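Local coordinates for protein 23S rRNA-specific endonuclease VapC20 (Mycobacterium tuberculosis H37Rv, PDB 5WZF) that cleaves 23S ribosomal RNA within the sarcin-ricin loop as the magnesium-dependent PIN-domain toxin of a type II toxin-antitoxin system, at residues B[19-24]-B[38-43]; B[30-35]-B[127-132]; B[113-118]-B[136-141]. All coordinates share one frame; numbering follows the deposited sequence.

Contact 1 (B[19-24]-B[38-43])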
# COMPACT_ATOMS: atom_id res chain seq x y z
N THR B 19 3.13 0.09 -10.33
CA THR B 19 4.39 0.15 -9.58
C THR B 19 5.57 -0.48 -10.32
O THR B 19 6.67 0.06 -10.30
CB THR B 19 4.22 -0.55 -8.23
OG1 THR B 19 3.10 0.02 -7.55
CG2 THR B 19 5.48 -0.41 -7.37
N SER B 20 5.33 -1.62 -10.95
CA SER B 20 6.41 -2.32 -11.64
C SER B 20 7.02 -1.44 -12.73
O SER B 20 8.23 -1.49 -12.97
CB SER B 20 5.90 -3.64 -12.25
OG SER B 20 4.77 -3.43 -13.07
N PHE B 21 6.19 -0.61 -13.35
CA PHE B 21 6.69 0.29 -14.39
C PHE B 21 7.38 1.52 -13.78
O PHE B 21 8.48 1.88 -14.21
CB PHE B 21 5.58 0.74 -15.33
CG PHE B 21 6.06 1.61 -16.46
CD1 PHE B 21 6.49 1.05 -17.65
CD2 PHE B 21 6.12 2.99 -16.31
CE1 PHE B 21 6.96 1.85 -18.67
CE2 PHE B 21 6.58 3.79 -17.34
CZ PHE B 21 7.00 3.22 -18.52
N TRP B 22 6.74 2.15 -12.80
CA TRP B 22 7.33 3.32 -12.16
C TRP B 22 8.71 3.00 -11.59
O TRP B 22 9.64 3.80 -11.70
CB TRP B 22 6.44 3.84 -11.02
CG TRP B 22 5.17 4.56 -11.40
CD1 TRP B 22 3.93 4.33 -10.86
CD2 TRP B 22 5.01 5.63 -12.34
NE1 TRP B 22 3.01 5.18 -11.42
CE2 TRP B 22 3.65 5.99 -12.33
CE3 TRP B 22 5.88 6.31 -13.20
CZ2 TRP B 22 3.13 7.00 -13.14
CZ3 TRP B 22 5.37 7.31 -14.00
CH2 TRP B 22 4.01 7.65 -13.97
N ALA B 23 8.82 1.84 -10.96
CA ALA B 23 10.07 1.41 -10.34
C ALA B 23 11.16 1.20 -11.38
O ALA B 23 12.32 1.53 -11.13
CB ALA B 23 9.85 0.13 -9.55
N ALA B 24 10.79 0.66 -12.53
CA ALA B 24 11.75 0.47 -13.61
C ALA B 24 12.17 1.81 -14.20
O ALA B 24 13.32 2.01 -14.57
CB ALA B 24 11.17 -0.43 -14.70
N ARG B 38 11.68 3.53 -23.23
CA ARG B 38 11.15 3.44 -24.59
C ARG B 38 9.63 3.49 -24.57
O ARG B 38 9.01 4.18 -25.39
CB ARG B 38 11.64 2.16 -25.28
CG ARG B 38 13.13 2.16 -25.59
CD ARG B 38 13.50 1.04 -26.56
NE ARG B 38 13.26 -0.29 -25.99
CZ ARG B 38 14.13 -0.95 -25.24
NH1 ARG B 38 15.31 -0.42 -24.96
NH2 ARG B 38 13.82 -2.16 -24.77
N LEU B 39 9.02 2.76 -23.64
CA LEU B 39 7.57 2.76 -23.49
C LEU B 39 7.06 4.14 -23.09
O LEU B 39 6.02 4.59 -23.57
CB LEU B 39 7.13 1.72 -22.46
CG LEU B 39 7.15 0.27 -22.93
CD1 LEU B 39 6.93 -0.67 -21.76
CD2 LEU B 39 6.08 0.07 -23.99
N TRP B 40 7.78 4.79 -22.19
CA TRP B 40 7.41 6.12 -21.72
C TRP B 40 7.40 7.12 -22.87
O TRP B 40 6.56 8.02 -22.91
CB TRP B 40 8.39 6.59 -20.63
CG TRP B 40 7.94 7.82 -19.90
CD1 TRP B 40 8.55 9.04 -19.92
CD2 TRP B 40 6.80 7.94 -19.05
NE1 TRP B 40 7.85 9.92 -19.13
CE2 TRP B 40 6.77 9.27 -18.59
CE3 TRP B 40 5.79 7.06 -18.64
CZ2 TRP B 40 5.78 9.74 -17.73
CZ3 TRP B 40 4.81 7.53 -17.79
CH2 TRP B 40 4.81 8.86 -17.34
N ALA B 41 8.32 6.95 -23.81
CA ALA B 41 8.44 7.86 -24.94
C ALA B 41 7.31 7.67 -25.96
O ALA B 41 6.99 8.59 -26.71
CB ALA B 41 9.79 7.69 -25.62
N SER B 42 6.71 6.49 -25.98
CA SER B 42 5.65 6.20 -26.95
C SER B 42 4.28 6.11 -26.30
O SER B 42 3.33 5.61 -26.90
CB SER B 42 5.96 4.90 -27.70
OG SER B 42 5.97 3.79 -26.81
N LYS B 43 4.17 6.59 -25.07
CA LYS B 43 2.91 6.53 -24.33
C LYS B 43 1.85 7.45 -24.95
O LYS B 43 2.19 8.43 -25.62
CB LYS B 43 3.14 6.90 -22.86
CG LYS B 43 3.47 8.37 -22.63
CD LYS B 43 3.74 8.64 -21.16
CE LYS B 43 4.24 10.05 -20.94
NZ LYS B 43 5.50 10.30 -21.71

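Contact 2 (B[30-35]-B[127-132])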
# COMPACT_ATOMS: atom_id res chain seq x y z
N ASP B 30 17.64 -0.65 -12.81
CA ASP B 30 16.63 -1.68 -13.03
C ASP B 30 16.88 -2.34 -14.39
O ASP B 30 17.18 -1.66 -15.37
CB ASP B 30 15.22 -1.08 -12.97
CG ASP B 30 14.13 -2.15 -12.94
OD1 ASP B 30 13.90 -2.81 -13.97
OD2 ASP B 30 13.49 -2.32 -11.88
N ALA B 31 16.75 -3.66 -14.44
CA ALA B 31 17.02 -4.40 -15.67
C ALA B 31 16.09 -3.96 -16.80
O ALA B 31 16.45 -4.05 -17.98
CB ALA B 31 16.88 -5.89 -15.43
N ARG B 32 14.90 -3.49 -16.45
CA ARG B 32 13.91 -3.09 -17.44
C ARG B 32 13.86 -1.57 -17.63
O ARG B 32 12.91 -1.05 -18.23
CB ARG B 32 12.52 -3.61 -17.04
CG ARG B 32 12.40 -5.13 -17.08
CD ARG B 32 10.96 -5.59 -16.92
NE ARG B 32 10.53 -5.57 -15.53
CZ ARG B 32 10.03 -6.63 -14.89
NH1 ARG B 32 9.89 -7.78 -15.53
NH2 ARG B 32 9.65 -6.52 -13.62
N HIS B 33 14.88 -0.87 -17.15
CA HIS B 33 14.91 0.60 -17.23
C HIS B 33 14.87 1.10 -18.67
O HIS B 33 14.12 2.02 -19.00
CB HIS B 33 16.15 1.15 -16.53
CG HIS B 33 16.24 2.64 -16.56
ND1 HIS B 33 15.33 3.45 -15.91
CD2 HIS B 33 17.11 3.47 -17.17
CE1 HIS B 33 15.65 4.72 -16.12
NE2 HIS B 33 16.73 4.76 -16.88
N GLY B 34 15.68 0.49 -19.53
CA GLY B 34 15.71 0.86 -20.94
C GLY B 34 14.36 0.64 -21.60
O GLY B 34 13.87 1.50 -22.33
N THR B 35 13.76 -0.51 -21.33
CA THR B 35 12.44 -0.85 -21.86
C THR B 35 11.39 0.15 -21.37
O THR B 35 10.52 0.56 -22.14
CB THR B 35 12.02 -2.27 -21.46
OG1 THR B 35 12.94 -3.22 -22.02
CG2 THR B 35 10.62 -2.58 -21.96
N TYR B 127 0.64 0.10 -18.15
CA TYR B 127 2.09 0.06 -18.16
C TYR B 127 2.52 -0.73 -16.93
O TYR B 127 2.48 -0.23 -15.81
CB TYR B 127 2.70 1.46 -18.16
CG TYR B 127 2.96 1.99 -19.56
CD1 TYR B 127 2.30 1.45 -20.65
CD2 TYR B 127 3.87 3.01 -19.78
CE1 TYR B 127 2.52 1.93 -21.93
CE2 TYR B 127 4.12 3.49 -21.06
CZ TYR B 127 3.44 2.94 -22.13
OH TYR B 127 3.66 3.41 -23.40
N ALA B 128 2.88 -1.99 -17.15
CA ALA B 128 3.20 -2.90 -16.07
C ALA B 128 4.02 -4.05 -16.62
O ALA B 128 3.97 -4.34 -17.81
CB ALA B 128 1.93 -3.42 -15.42
N PHE B 129 4.75 -4.70 -15.73
CA PHE B 129 5.50 -5.89 -16.08
C PHE B 129 5.04 -7.02 -15.17
O PHE B 129 4.18 -6.81 -14.31
CB PHE B 129 7.01 -5.63 -15.95
CG PHE B 129 7.50 -4.43 -16.73
CD1 PHE B 129 7.58 -4.46 -18.11
CD2 PHE B 129 7.91 -3.28 -16.06
CE1 PHE B 129 8.03 -3.35 -18.82
CE2 PHE B 129 8.37 -2.18 -16.76
CZ PHE B 129 8.43 -2.21 -18.14
N ASP B 130 5.59 -8.22 -15.37
CA ASP B 130 5.40 -9.37 -14.48
C ASP B 130 4.01 -10.05 -14.54
O ASP B 130 3.76 -11.01 -13.81
CB ASP B 130 5.71 -8.97 -13.03
CG ASP B 130 7.09 -8.36 -12.89
OD1 ASP B 130 8.01 -8.80 -13.61
OD2 ASP B 130 7.26 -7.45 -12.06
N GLY B 131 3.12 -9.56 -15.39
CA GLY B 131 1.98 -10.36 -15.83
C GLY B 131 0.74 -10.49 -14.96
O GLY B 131 -0.16 -11.26 -15.31
N ASP B 132 0.65 -9.76 -13.86
CA ASP B 132 -0.53 -9.84 -13.01
C ASP B 132 -1.73 -9.16 -13.67
O ASP B 132 -2.86 -9.63 -13.57
CB ASP B 132 -0.27 -9.22 -11.63
CG ASP B 132 0.75 -10.00 -10.83
OD1 ASP B 132 0.72 -11.25 -10.88
OD2 ASP B 132 1.58 -9.37 -10.16

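Contact 3 (B[113-118]-B[136-141])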
# COMPACT_ATOMS: atom_id res chain seq x y z
N THR B 113 -6.88 -2.90 -6.32
CA THR B 113 -7.40 -1.54 -6.43
C THR B 113 -7.08 -0.97 -7.81
O THR B 113 -7.84 -0.17 -8.35
CB THR B 113 -6.82 -0.61 -5.33
OG1 THR B 113 -5.40 -0.54 -5.44
CG2 THR B 113 -7.21 -1.12 -3.94
N SER B 114 -5.95 -1.39 -8.38
CA SER B 114 -5.58 -0.94 -9.71
C SER B 114 -6.57 -1.47 -10.74
O SER B 114 -7.03 -0.73 -11.61
CB SER B 114 -4.16 -1.40 -10.06
OG SER B 114 -3.22 -0.70 -9.27
N PHE B 115 -6.92 -2.75 -10.62
CA PHE B 115 -7.89 -3.36 -11.51
C PHE B 115 -9.23 -2.63 -11.42
O PHE B 115 -9.89 -2.40 -12.43
CB PHE B 115 -8.09 -4.85 -11.17
CG PHE B 115 -6.83 -5.66 -11.21
CD1 PHE B 115 -5.74 -5.25 -11.97
CD2 PHE B 115 -6.74 -6.84 -10.50
CE1 PHE B 115 -4.58 -6.01 -12.01
CE2 PHE B 115 -5.58 -7.60 -10.53
CZ PHE B 115 -4.50 -7.18 -11.28
N ALA B 116 -9.61 -2.28 -10.20
CA ALA B 116 -10.88 -1.60 -9.96
C ALA B 116 -10.89 -0.20 -10.57
O ALA B 116 -11.92 0.25 -11.08
CB ALA B 116 -11.16 -1.52 -8.46
N VAL B 117 -9.76 0.49 -10.51
CA VAL B 117 -9.64 1.81 -11.12
C VAL B 117 -9.79 1.70 -12.63
O VAL B 117 -10.50 2.49 -13.25
CB VAL B 117 -8.30 2.50 -10.77
CG1 VAL B 117 -8.11 3.75 -11.61
CG2 VAL B 117 -8.24 2.83 -9.28
N MET B 118 -9.13 0.71 -13.22
CA MET B 118 -9.16 0.54 -14.67
C MET B 118 -10.57 0.19 -15.15
O MET B 118 -11.01 0.67 -16.19
CB MET B 118 -8.16 -0.53 -15.11
CG MET B 118 -6.69 -0.14 -14.89
SD MET B 118 -5.51 -1.42 -15.38
CE MET B 118 -5.70 -1.40 -17.17
N ALA B 136 -5.26 -10.83 -15.04
CA ALA B 136 -6.54 -10.27 -14.61
C ALA B 136 -7.38 -9.80 -15.80
O ALA B 136 -8.50 -9.33 -15.62
CB ALA B 136 -6.32 -9.13 -13.63
N GLY B 137 -6.84 -9.93 -17.00
CA GLY B 137 -7.62 -9.66 -18.20
C GLY B 137 -7.35 -8.31 -18.85
O GLY B 137 -8.10 -7.89 -19.73
N PHE B 138 -6.30 -7.63 -18.41
CA PHE B 138 -5.91 -6.36 -19.02
C PHE B 138 -4.71 -6.58 -19.94
O PHE B 138 -4.19 -7.69 -20.05
CB PHE B 138 -5.57 -5.33 -17.94
CG PHE B 138 -6.71 -5.03 -17.01
CD1 PHE B 138 -7.74 -4.18 -17.40
CD2 PHE B 138 -6.76 -5.60 -15.75
CE1 PHE B 138 -8.80 -3.91 -16.54
CE2 PHE B 138 -7.81 -5.33 -14.89
CZ PHE B 138 -8.83 -4.48 -15.29
N VAL B 139 -4.29 -5.52 -20.62
CA VAL B 139 -3.15 -5.61 -21.52
C VAL B 139 -1.94 -4.89 -20.95
O VAL B 139 -1.99 -3.69 -20.69
CB VAL B 139 -3.47 -5.00 -22.90
CG1 VAL B 139 -2.20 -4.88 -23.74
CG2 VAL B 139 -4.55 -5.82 -23.63
N GLU B 140 -0.85 -5.62 -20.74
CA GLU B 140 0.41 -5.00 -20.34
C GLU B 140 1.16 -4.61 -21.61
O GLU B 140 1.61 -5.47 -22.37
CB GLU B 140 1.24 -5.93 -19.46
CG GLU B 140 0.49 -6.33 -18.20
CD GLU B 140 1.32 -7.18 -17.26
OE1 GLU B 140 2.52 -7.39 -17.53
OE2 GLU B 140 0.75 -7.64 -16.25
N VAL B 141 1.27 -3.31 -21.83
CA VAL B 141 1.85 -2.79 -23.06
C VAL B 141 3.32 -3.16 -23.18
O VAL B 141 4.07 -3.07 -22.20
CB VAL B 141 1.69 -1.27 -23.15
CG1 VAL B 141 2.25 -0.73 -24.46
CG2 VAL B 141 0.22 -0.89 -23.00

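Contact 1 (B[19-24]-B[38-43])
Phe21 and Trp22 of helix 19-25 meet Leu39 and Trp40 of helix 33-41 in an almost entirely aromatic contact. The Phe21 side chain extends straight at the second helix, with CG anti to the backbone N (chi1 -177°), and the far end of its ring is shared between two neighbours. On one side CE1 lies 3.8 Å from Leu39 CB, which approaches the ring at its edge, near the ring plane; on the other, CE2 lies 3.6 Å from Trp40 CE3, the two side chains crossing at about a right angle. The Trp40 CB bond does not aim at helix 19-25; with CG anti to the backbone N (chi1 -169°) the six-membered ring is carried back to the contact. There it meets the benzo end of Trp22, with Trp22 CH2 3.7 Å from Trp40 CH2. The two six-membered rings are inclined at 61°, their centroids 5.5 Å apart, an oblique pairing.

The second indole is steadied by its own segment. Lys43 folds back so that CE sits 3.5 Å above the centre of the Trp40 ring, while Lys43 NZ donates to Trp40 O at 2.8 Å and ties the lysine amine back to the backbone of the indole's own residue. At the other end of the pair, Trp22 NE1 is hydrogen-bonded to Thr49 OG1, tying that indole to strand 46-50. Tyr127 meets Phe21 from strand 125-127. The arrangement is a hydrophobic helix-helix interface of the PIN domain, joining its first two helices just beyond Asp18, a predicted magnesium ligand.

Contact 2 (B[30-35]-B[127-132])
Arg32 lies along Phe129 and reaches Asp130, fastening the start of helix 33-41 to the loop that follows strand 125-127 in the PIN-domain sheet. Its CD carbon makes a CH-pi contact with one face of the Phe129 ring, 3.8 Å from the centroid. Farther out, Phe129 CB sits over the centre of the guanidinium, 3.4 Å from Arg32 CZ, and the guanidinium and phenyl planes are only 15° apart. A bend at chi3 lets the arginine follow this surface. At its end NH1 and NH2 donate to Asp130 OD1 at 2.9 and 2.8 Å in a salt bridge. Both approach on the syn side, tilted out of the carboxylate plane toward the same face, with bent N-H...O angles near 135°; the carboxylate is turned 54° from the guanidinium. Thr35 CG2 touches Phe129 CE1 more loosely, at 4.1 Å.

Behind these, further bonds hold the two backbones. Ser20 OG bonds to Phe129 N, and Ala24 packs on the phenyl ring, so helix 19-25 backs the loop. Gly131 N is held by Glu140 OE1. On the arginine side, a type I turn from Asp30 to His33 leads into the helix, and an Asx turn fixes its N-cap residue: Arg32 N donates to Asp30 OD1 at 2.8 Å, through the anti lone pair of that oxygen.

Contact 3 (B[113-118]-B[136-141])
Phe115 and Met118, one turn apart on helix 109-121, receive Ala136 and Phe138 from the connection between helix 132-135 and edge strand 139-140 of the parallel PIN-domain sheet. Each aromatic ring has a partner over one face. Above Phe115 stands the Ala136 methyl, its CB 3.7 Å from the ring centroid and 18° off the normal, a CH-pi contact displaced toward the CE2-CZ rim. Above Phe138 lies the thioether of Met118 in a Met-aromatic contact: SD is 4.1 Å from the centroid and nearly on the ring normal.

Between themselves the two phenyl groups are closer to parallel than to perpendicular, with planes at 30°, but they are slid so far apart that they hardly overlap. They touch at their margins, where Phe115 CD1 comes within 3.6 Å of Phe138 CE2. Phe138 thus meets Met118 with a face and Phe115 with its CE2 corner, and its CZ approaches the backbone oxygen of Phe115.

The chain turns at Gly137, whose positive phi belongs to a Schellman motif ending helix 132-135, and the CB bonds of Ala136 and Phe138 on its two sides both point to helix 109-121. Trp98 and Phe133 also pair edge-to-face with the Phe115 ring, while Met118 packs on Phe16 and Ala126 of the sheet. The methionine chain is extended through chi2 and bends at chi3 (69°), which brings its terminal CE to 3.5 Å from Phe138 CD1.

Contacts 1 and 2 are neighbours, their centres about 7 Å apart, and both draw on helix 33-41. Tyr127 OH lies 2.6 Å from Leu39 O and His33 ND1 lies 2.8 Å from Ala24 O, both probable hydrogen bonds joining them. Contact 3 is centred about 15 Å from each and meets contact 2 through Glu140, whose OE1 is 3.1 Å from Gly131 N. All three contacts come near the predicted magnesium site: the side chains of Phe21 and Asp130 lie about 5 and 6 Å from that of Asp18, whereas Phe115 comes within about 4 Å of Asp111. Asp132, at the start of helix 132-135, brings its carboxylate close to that of Asp111.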